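Local coordinates for lipoprotein (Burkholderia cenocepacia, PDB 4QHQ) that binds methionine and probably delivers it to an ABC transporter for uptake, as a membrane-anchored lipoprotein of the NlpA family, at residues Ser81-Ser87 against Asp167-Thr173; Asn112-Leu117 against Glu191-Tyr197. All coordinates share one frame; numbering follows the deposited sequence.

The centres of the two contacts are about 11 Å apart, and their segments alternate along the chain: 81-87, 112-117, 167-173, 191-197. Contact 1 pairs neighbouring strands 84-86 and 168-171 of a mixed five-stranded sheet. Contact 2 sets helix 108-120 against the loop between strands 189-190 and 199-204. Both include chain running between this sheet and the six-stranded one, beside the ligand. They join directly: the backbone of I83 bonds that of E191, and P82 packs on L193. Both reach the bound methionine, contact 1 through N172, S81 and a water, contact 2 through R113. Together they supply part of the pocket, around the ligand's carboxylate.

Contact 1 of 2, residues Ser81-Ser87 against Asp167-Thr173; sequences SPIGVYS and DAAVINT. With MET (methionine), chain B.
Strands 84-86 and 168-171 run antiparallel, their axes 4.5 Å apart at closest and their N-to-C directions 149° apart. G84 with I171 and Y86 with A169 are hydrogen-bonded pairs; V85 with V170 is the non-hydrogen-bonded pair between them. Y86 N donates to A169 O at 2.8 Å, and A169 N returns a bond to Y86 O. Past the strand end, S87 OG donates to D167 O at 2.6 Å, tilted 25° from the carbonyl plane.

V85 and V170 share one face of the sheet and meet through their CG2 methyls at 3.9 Å. On the other face Y86 and I171 cross at about a right angle, Y86 CD1 3.9 Å from I171 CB, which lies off the ring plane; A169 O and I171 O are near that plane, at the edge. I83 has CG1 anti to its backbone N (chi1 -163°), which lays CD1 against V170 CG1, crosswise.

Near the pocket waters replace the strand pairing, while S81 CB packs on T173 CB at 3.7 Å. One water accepts from G84 N, donates to I171 O and T173 OG1, and bonds Y86 OH. Another accepts from T173 N and donates to S81 O and OXT of the bound methionine. S81 precedes strand 84-86 and N172 follows strand 168-171, consistent with the periplasmic-binding-protein fold, where loops at strand ends line a site between two lobes.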
ATOM      1  N   SER A  81       1.282   5.907  -3.708  1.00  8.25           N
ATOM      2  CA  SER A  81      -0.013   6.402  -3.276  1.00 10.21           C
ATOM      3  C   SER A  81       0.072   6.844  -1.826  1.00 10.02           C
ATOM      4  O   SER A  81      -0.128   6.029  -0.921  1.00 11.48           O
ATOM      5  CB  SER A  81      -1.088   5.330  -3.450  1.00 10.61           C
ATOM      6  OG  SER A  81      -0.761   4.164  -2.723  1.00 10.76           O
ATOM      7  N   PRO A  82       0.368   8.127  -1.609  1.00 10.36           N
ATOM      8  CA  PRO A  82       0.506   8.684  -0.254  1.00 10.22           C
ATOM      9  C   PRO A  82      -0.648   8.288   0.663  1.00 12.85           C
ATOM     10  O   PRO A  82      -1.818   8.425   0.306  1.00 10.99           O
ATOM     11  CB  PRO A  82       0.508  10.190  -0.509  1.00 12.99           C
ATOM     12  CG  PRO A  82       1.155  10.313  -1.853  1.00 16.42           C
ATOM     13  CD  PRO A  82       0.575   9.157  -2.638  1.00 10.02           C
ATOM     14  N   ILE A  83      -0.302   7.775   1.832  1.00  9.55           N
ATOM     15  CA  ILE A  83      -1.309   7.286   2.751  1.00  8.95           C
ATOM     16  C   ILE A  83      -1.964   8.464   3.466  1.00 10.40           C
ATOM     17  O   ILE A  83      -1.313   9.467   3.794  1.00 11.87           O
ATOM     18  CB  ILE A  83      -0.712   6.249   3.728  1.00 10.37           C
ATOM     19  CG1 ILE A  83      -1.816   5.437   4.414  1.00 11.70           C
ATOM     20  CG2 ILE A  83       0.253   6.863   4.705  1.00 11.88           C
ATOM     21  CD1 ILE A  83      -1.307   4.137   5.041  1.00 12.83           C
ATOM     22  N   GLY A  84      -3.263   8.343   3.677  1.00  9.33           N
ATOM     23  CA  GLY A  84      -4.008   9.422   4.299  1.00 12.13           C
ATOM     24  C   GLY A  84      -4.589   9.079   5.648  1.00 10.56           C
ATOM     25  O   GLY A  84      -4.701   7.893   6.028  1.00  9.46           O
ATOM     26  N   VAL A  85      -4.961  10.134   6.366  1.00 12.31           N
ATOM     27  CA  VAL A  85      -5.724  10.036   7.600  1.00 10.84           C
ATOM     28  C   VAL A  85      -7.146  10.466   7.269  1.00 11.59           C
ATOM     29  O   VAL A  85      -7.359  11.517   6.632  1.00 12.15           O
ATOM     30  CB  VAL A  85      -5.165  10.985   8.668  1.00 12.77           C
ATOM     31  CG1 VAL A  85      -5.942  10.846   9.960  1.00 15.92           C
ATOM     32  CG2 VAL A  85      -3.693  10.710   8.922  1.00 16.60           C
ATOM     33  N   TYR A  86      -8.115   9.674   7.732  1.00 12.41           N
ATOM     34  CA  TYR A  86      -9.523   9.882   7.420  1.00 12.16           C
ATOM     35  C   TYR A  86     -10.319   9.976   8.700  1.00 12.40           C
ATOM     36  O   TYR A  86      -9.942   9.408   9.718  1.00 12.54           O
ATOM     37  CB  TYR A  86     -10.079   8.743   6.555  1.00 13.24           C
ATOM     38  CG  TYR A  86      -9.337   8.617   5.261  1.00 12.93           C
ATOM     39  CD1 TYR A  86      -8.182   7.864   5.181  1.00 11.65           C
ATOM     40  CD2 TYR A  86      -9.755   9.314   4.135  1.00 13.56           C
ATOM     41  CE1 TYR A  86      -7.464   7.778   4.001  1.00 12.57           C
ATOM     42  CE2 TYR A  86      -9.056   9.245   2.962  1.00 13.66           C
ATOM     43  CZ  TYR A  86      -7.917   8.463   2.894  1.00 12.35           C
ATOM     44  OH  TYR A  86      -7.221   8.399   1.714  1.00 12.57           O
ATOM     45  N   SER A  87     -11.414  10.722   8.643  1.00 15.23           N
ATOM     46  CA  SER A  87     -12.282  10.882   9.794  1.00 13.44           C
ATOM     47  C   SER A  87     -13.682  11.225   9.345  1.00 15.78           C
ATOM     48  O   SER A  87     -13.881  12.007   8.418  1.00 19.24           O
ATOM     49  CB  SER A  87     -11.750  11.966  10.721  1.00 13.06           C
ATOM     50  OG  SER A  87     -12.610  12.124  11.840  1.00 14.62           O
ATOM     51  N   ASP A 167     -12.114   8.104  15.979  1.00 14.65           N
ATOM     52  CA  ASP A 167     -12.045   9.527  15.672  1.00 15.14           C
ATOM     53  C   ASP A 167     -11.233   9.833  14.417  1.00 13.88           C
ATOM     54  O   ASP A 167     -11.482  10.835  13.747  1.00 14.72           O
ATOM     55  CB  ASP A 167     -11.559  10.297  16.893  1.00 16.97           C
ATOM     56  CG  ASP A 167     -12.490  10.118  18.059  1.00 17.51           C
ATOM     57  OD1 ASP A 167     -13.705  10.308  17.848  1.00 22.98           O
ATOM     58  OD2 ASP A 167     -12.027   9.741  19.156  1.00 24.56           O
ATOM     59  N   ALA A 168     -10.290   8.955  14.083  1.00 12.93           N
ATOM     60  CA  ALA A 168      -9.576   9.039  12.821  1.00 12.03           C
ATOM     61  C   ALA A 168      -8.903   7.701  12.557  1.00 13.14           C
ATOM     62  O   ALA A 168      -8.673   6.918  13.475  1.00 12.69           O
ATOM     63  CB  ALA A 168      -8.545  10.165  12.839  1.00 16.99           C
ATOM     64  N   ALA A 169      -8.585   7.442  11.296  1.00 11.13           N
ATOM     65  CA  ALA A 169      -7.854   6.233  10.937  1.00 10.95           C
ATOM     66  C   ALA A 169      -6.875   6.534   9.824  1.00 11.46           C
ATOM     67  O   ALA A 169      -7.162   7.339   8.947  1.00 12.53           O
ATOM     68  CB  ALA A 169      -8.805   5.133  10.495  1.00 13.40           C
ATOM     69  N   VAL A 170      -5.721   5.884   9.874  1.00 10.76           N
ATOM     70  CA  VAL A 170      -4.756   5.970   8.783  1.00  9.43           C
ATOM     71  C   VAL A 170      -5.009   4.757   7.891  1.00 11.08           C
ATOM     72  O   VAL A 170      -4.923   3.612   8.357  1.00 11.94           O
ATOM     73  CB  VAL A 170      -3.314   5.962   9.298  1.00 10.58           C
ATOM     74  CG1 VAL A 170      -2.343   6.057   8.111  1.00 12.49           C
ATOM     75  CG2 VAL A 170      -3.087   7.103  10.282  1.00 15.58           C
ATOM     76  N   ILE A 171      -5.358   5.002   6.630  1.00  8.31           N
ATOM     77  CA  ILE A 171      -5.854   3.938   5.750  1.00  8.19           C
ATOM     78  C   ILE A 171      -5.111   3.924   4.427  1.00  7.94           C
ATOM     79  O   ILE A 171      -4.998   4.956   3.763  1.00  8.20           O
ATOM     80  CB  ILE A 171      -7.365   4.103   5.453  1.00  9.63           C
ATOM     81  CG1 ILE A 171      -8.167   4.245   6.752  1.00 10.88           C
ATOM     82  CG2 ILE A 171      -7.908   2.930   4.627  1.00 11.07           C
ATOM     83  CD1 ILE A 171      -9.669   4.371   6.521  1.00 13.27           C
ATOM     84  N   ASN A 172      -4.572   2.759   4.078  1.00  9.50           N
ATOM     85  CA  ASN A 172      -3.927   2.565   2.773  1.00  6.58           C
ATOM     86  C   ASN A 172      -4.837   2.966   1.628  1.00  7.23           C
ATOM     87  O   ASN A 172      -6.026   2.675   1.621  1.00  8.88           O
ATOM     88  CB  ASN A 172      -3.477   1.116   2.585  1.00  9.08           C
ATOM     89  CG  ASN A 172      -2.356   0.722   3.519  1.00 10.41           C
ATOM     90  OD1 ASN A 172      -1.160   0.856   3.189  1.00 12.72           O
ATOM     91  ND2 ASN A 172      -2.723   0.223   4.680  1.00  8.20           N
ATOM     92  N   THR A 173      -4.257   3.633   0.645  1.00 10.33           N
ATOM     93  CA  THR A 173      -5.039   4.206  -0.436  1.00 10.39           C
ATOM     94  C   THR A 173      -5.871   3.177  -1.222  1.00  8.56           C
ATOM     95  O   THR A 173      -7.000   3.467  -1.586  1.00 10.87           O
ATOM     96  CB  THR A 173      -4.147   5.077  -1.327  1.00  9.87           C
ATOM     97  OG1 THR A 173      -3.814   6.270  -0.600  1.00 12.31           O
ATOM     98  CG2 THR A 173      -4.834   5.437  -2.622  1.00 12.26           C
TER
HETATM   99  N   MET B 301      -1.006  -0.180  -2.292  1.00  8.79           N
HETATM  100  CA  MET B 301      -0.618  -0.147  -0.881  1.00 10.21           C
HETATM  101  C   MET B 301      -0.001   1.187  -0.521  1.00  9.31           C
HETATM  102  O   MET B 301       0.769   1.718  -1.313  1.00 11.74           O
HETATM  103  CB  MET B 301       0.365  -1.289  -0.596  1.00  8.69           C
HETATM  104  CG  MET B 301       0.809  -1.382   0.876  1.00 10.33           C
HETATM  105  SD  MET B 301       2.012  -2.703   1.145  1.00  8.99           S
HETATM  106  CE  MET B 301       1.013  -4.164   0.846  1.00  9.85           C
HETATM  107  OXT MET B 301      -0.283   1.759   0.545  1.00  9.38           O
HETATM  108  O   HOH W   1      -1.495   4.339   0.893  1.00 10.41           O
HETATM  109  O   HOH W   2      -3.190   8.618  -1.957  1.00 20.79           O
HETATM  110  O   HOH W   3      -5.042   6.802   1.821  1.00 10.64           O

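Contact 2 of 2, residues Asn112-Leu117 against Glu191-Tyr197. With MET (methionine), chain B.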
ATOM      1  N   ASN A 112       4.226   0.985  10.911  1.00 13.70           N
ATOM      2  CA  ASN A 112       5.338   1.910  11.030  1.00 12.34           C
ATOM      3  C   ASN A 112       5.092   3.171  10.210  1.00 13.16           C
ATOM      4  O   ASN A 112       5.262   4.296  10.701  1.00 15.00           O
ATOM      5  CB  ASN A 112       6.633   1.233  10.597  1.00 15.05           C
ATOM      6  CG  ASN A 112       7.835   2.130  10.757  1.00 16.07           C
ATOM      7  OD1 ASN A 112       8.216   2.469  11.872  1.00 21.07           O
ATOM      8  ND2 ASN A 112       8.447   2.509   9.640  1.00 18.36           N
ATOM      9  N   ARG A 113       4.652   2.973   8.979  1.00 11.00           N
ATOM     10  CA  ARG A 113       4.339   4.061   8.077  1.00 11.74           C
ATOM     11  C   ARG A 113       3.280   5.000   8.656  1.00 10.98           C
ATOM     12  O   ARG A 113       3.419   6.233   8.613  1.00 11.85           O
ATOM     13  CB  ARG A 113       3.828   3.464   6.775  1.00 12.47           C
ATOM     14  CG  ARG A 113       3.417   4.474   5.725  1.00 11.21           C
ATOM     15  CD  ARG A 113       2.876   3.719   4.536  1.00  9.51           C
ATOM     16  NE  ARG A 113       2.681   4.580   3.381  1.00 10.74           N
ATOM     17  CZ  ARG A 113       2.177   4.163   2.230  1.00  9.63           C
ATOM     18  NH1 ARG A 113       1.788   2.894   2.107  1.00  8.87           N
ATOM     19  NH2 ARG A 113       2.055   5.003   1.212  1.00  9.88           N
ATOM     20  N   ALA A 114       2.207   4.417   9.180  1.00 10.58           N
ATOM     21  CA  ALA A 114       1.125   5.201   9.789  1.00 10.30           C
ATOM     22  C   ALA A 114       1.599   6.003  10.994  1.00 14.54           C
ATOM     23  O   ALA A 114       1.224   7.158  11.151  1.00 14.17           O
ATOM     24  CB  ALA A 114      -0.015   4.286  10.192  1.00 13.65           C
ATOM     25  N   LEU A 115       2.409   5.382  11.845  1.00 15.04           N
ATOM     26  CA  LEU A 115       2.878   6.048  13.051  1.00 17.97           C
ATOM     27  C   LEU A 115       3.838   7.181  12.697  1.00 15.66           C
ATOM     28  O   LEU A 115       3.856   8.220  13.365  1.00 19.51           O
ATOM     29  CB  LEU A 115       3.532   5.040  13.997  1.00 17.35           C
ATOM     30  CG  LEU A 115       2.544   4.040  14.600  1.00 14.04           C
ATOM     31  CD1 LEU A 115       3.252   3.073  15.529  1.00 17.62           C
ATOM     32  CD2 LEU A 115       1.439   4.776  15.342  1.00 19.79           C
ATOM     33  N   LEU A 116       4.623   6.985  11.640  1.00 15.31           N
ATOM     34  CA  LEU A 116       5.512   8.043  11.164  1.00 16.54           C
ATOM     35  C   LEU A 116       4.712   9.235  10.646  1.00 17.89           C
ATOM     36  O   LEU A 116       5.073  10.386  10.905  1.00 19.15           O
ATOM     37  CB  LEU A 116       6.445   7.531  10.070  1.00 19.27           C
ATOM     38  CG  LEU A 116       7.541   6.564  10.506  1.00 20.44           C
ATOM     39  CD1 LEU A 116       8.314   6.062   9.296  1.00 26.77           C
ATOM     40  CD2 LEU A 116       8.471   7.238  11.489  1.00 25.75           C
ATOM     41  N   LEU A 117       3.628   8.971   9.922  1.00 14.82           N
ATOM     42  CA  LEU A 117       2.781  10.055   9.439  1.00 15.56           C
ATOM     43  C   LEU A 117       2.191  10.818  10.615  1.00 17.07           C
ATOM     44  O   LEU A 117       2.201  12.057  10.633  1.00 18.57           O
ATOM     45  CB  LEU A 117       1.661   9.535   8.549  1.00 14.35           C
ATOM     46  CG  LEU A 117       0.699  10.608   8.033  1.00 14.18           C
ATOM     47  CD1 LEU A 117       1.424  11.670   7.216  1.00 18.69           C
ATOM     48  CD2 LEU A 117      -0.421   9.994   7.233  1.00 12.90           C
ATOM     49  N   GLU A 191       0.429  11.842   3.602  1.00 11.49           N
ATOM     50  CA  GLU A 191       1.859  11.574   3.500  1.00 12.68           C
ATOM     51  C   GLU A 191       2.448  12.276   2.279  1.00 13.42           C
ATOM     52  O   GLU A 191       1.745  12.525   1.291  1.00 12.72           O
ATOM     53  CB  GLU A 191       2.020  10.073   3.344  1.00 13.65           C
ATOM     54  CG  GLU A 191       3.405   9.504   3.333  1.00 15.69           C
ATOM     55  CD  GLU A 191       3.327   8.005   3.085  1.00 14.23           C
ATOM     56  OE1 GLU A 191       2.783   7.615   2.025  1.00 12.81           O
ATOM     57  OE2 GLU A 191       3.765   7.220   3.955  1.00 12.28           O
ATOM     58  N   SER A 192       3.738  12.580   2.342  1.00 13.47           N
ATOM     59  CA  SER A 192       4.435  13.181   1.211  1.00 15.34           C
ATOM     60  C   SER A 192       4.732  12.163   0.123  1.00 15.09           C
ATOM     61  O   SER A 192       4.915  10.982   0.400  1.00 14.72           O
ATOM     62  CB  SER A 192       5.757  13.783   1.665  1.00 18.86           C
ATOM     63  OG  SER A 192       6.405  14.438   0.585  1.00 25.63           O
ATOM     64  N   LEU A 193       4.824  12.639  -1.112  1.00 15.02           N
ATOM     65  CA  LEU A 193       5.247  11.801  -2.229  1.00 14.42           C
ATOM     66  C   LEU A 193       6.714  11.389  -2.138  1.00 18.04           C
ATOM     67  O   LEU A 193       7.153  10.489  -2.857  1.00 21.62           O
ATOM     68  CB  LEU A 193       4.995  12.512  -3.562  1.00 16.98           C
ATOM     69  CG  LEU A 193       3.544  12.484  -4.047  1.00 16.40           C
ATOM     70  CD1 LEU A 193       3.315  13.568  -5.086  1.00 16.06           C
ATOM     71  CD2 LEU A 193       3.186  11.106  -4.601  1.00 15.18           C
ATOM     72  N   THR A 194       7.477  12.058  -1.278  1.00 15.41           N
ATOM     73  CA  THR A 194       8.886  11.723  -1.085  1.00 17.49           C
ATOM     74  C   THR A 194       9.008  10.710   0.039  1.00 24.29           C
ATOM     75  O   THR A 194       9.616  10.979   1.078  1.00 33.26           O
ATOM     76  CB  THR A 194       9.720  12.953  -0.720  1.00 18.64           C
ATOM     77  OG1 THR A 194       9.216  13.513   0.498  1.00 21.08           O
ATOM     78  CG2 THR A 194       9.651  13.991  -1.826  1.00 21.26           C
ATOM     79  N   SER A 195       8.389   9.556  -0.166  1.00 16.65           N
ATOM     80  CA  SER A 195       8.395   8.473   0.806  1.00 14.35           C
ATOM     81  C   SER A 195       8.983   7.235   0.132  1.00 13.18           C
ATOM     82  O   SER A 195       9.129   7.199  -1.095  1.00 16.20           O
ATOM     83  CB  SER A 195       6.969   8.171   1.256  1.00 12.72           C
ATOM     84  OG  SER A 195       6.330   7.324   0.310  1.00 13.24           O
ATOM     85  N   PRO A 196       9.314   6.210   0.925  1.00 14.63           N
ATOM     86  CA  PRO A 196       9.869   4.995   0.314  1.00 13.05           C
ATOM     87  C   PRO A 196       8.799   3.994  -0.124  1.00 13.52           C
ATOM     88  O   PRO A 196       9.135   2.838  -0.351  1.00 13.75           O
ATOM     89  CB  PRO A 196      10.698   4.391   1.448  1.00 17.79           C
ATOM     90  CG  PRO A 196       9.979   4.826   2.690  1.00 17.35           C
ATOM     91  CD  PRO A 196       9.461   6.211   2.394  1.00 18.40           C
ATOM     92  N   TYR A 197       7.561   4.423  -0.294  1.00  9.77           N
ATOM     93  CA  TYR A 197       6.459   3.475  -0.465  1.00  9.68           C
ATOM     94  C   TYR A 197       5.930   3.261  -1.889  1.00  9.19           C
ATOM     95  O   TYR A 197       4.772   2.858  -2.079  1.00  9.36           O
ATOM     96  CB  TYR A 197       5.319   3.821   0.514  1.00 11.03           C
ATOM     97  CG  TYR A 197       5.812   3.813   1.934  1.00  9.06           C
ATOM     98  CD1 TYR A 197       6.123   2.623   2.572  1.00  9.92           C
ATOM     99  CD2 TYR A 197       5.988   5.006   2.643  1.00 10.65           C
ATOM    100  CE1 TYR A 197       6.614   2.606   3.868  1.00 12.41           C
ATOM    101  CE2 TYR A 197       6.469   4.993   3.943  1.00 13.43           C
ATOM    102  CZ  TYR A 197       6.774   3.796   4.553  1.00 11.93           C
ATOM    103  OH  TYR A 197       7.249   3.764   5.837  1.00 14.41           O
TER
HETATM  104  N   MET B 301      -1.006  -0.180  -2.292  1.00  8.79           N
HETATM  105  CA  MET B 301      -0.618  -0.147  -0.881  1.00 10.21           C
HETATM  106  C   MET B 301      -0.001   1.187  -0.521  1.00  9.31           C
HETATM  107  O   MET B 301       0.769   1.718  -1.313  1.00 11.74           O
HETATM  108  CB  MET B 301       0.365  -1.289  -0.596  1.00  8.69           C
HETATM  109  CG  MET B 301       0.809  -1.382   0.876  1.00 10.33           C
HETATM  110  SD  MET B 301       2.012  -2.703   1.145  1.00  8.99           S
HETATM  111  CE  MET B 301       1.013  -4.164   0.846  1.00  9.85           C
HETATM  112  OXT MET B 301      -0.283   1.759   0.545  1.00  9.38           O
HETATM  113  O   HOH W   4       7.493   1.437   6.982  1.00 15.78           O
HETATM  114  O   HOH W   5       2.294   4.019  -1.670  1.00  9.47           O
HETATM  115  O   HOH W   6       4.593   7.853   6.495  1.00 15.27           O
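E191 OE1 is gripped by R113 NH2 at 2.8 Å and by the backbone N of I83. R113 holds the carboxylate side-on. NE donates to OE2 at 2.9 Å while NH2 takes OE1, and each oxygen uses its syn lone pair. Both bonds are nearly straight. The guanidinium and carboxylate planes are 17° apart, so the salt bridge is almost flat. A water on OE2 also donates to R113 O, tying the carboxylate to the helix backbone.

R113 leaves the helix with CG anti to the backbone N (chi1 178°) and stays extended to NE, which lays the side chain along the Y197 ring. The two run alongside each other head to tail. CD stands over the ring centre, 3.6 Å from the centroid, in a CH-pi contact. The guanidinium stacks on the ring, offset toward CG and CB, with planes 18° apart, and Y197 CB covers one of its faces. P196 CG touches the opposite face of the ring, toward the rim. The phenol OH shares a water with N112 ND2; the amide's OD1 is bonded by A137 N.

Farther along the helix, L117 rests its CD1 methyl 3.7 Å from E191 CA.

The remaining nitrogen, R113 NH1, donates to OXT of the bound methionine at 2.8 Å, along a bent path. NH2 adds a weak bond to S81 O. A water bridges NH2, the Y197 carbonyl and the ligand's O, though it cannot donate to every acceptor in reach. E191 and Y197 are therefore second-shell and stacking partners that fix the rotation of the arginine. The salt bridge probably keeps E191 ionised and holds NH1 facing the ligand's carboxylate, so R113 is shared between two anions.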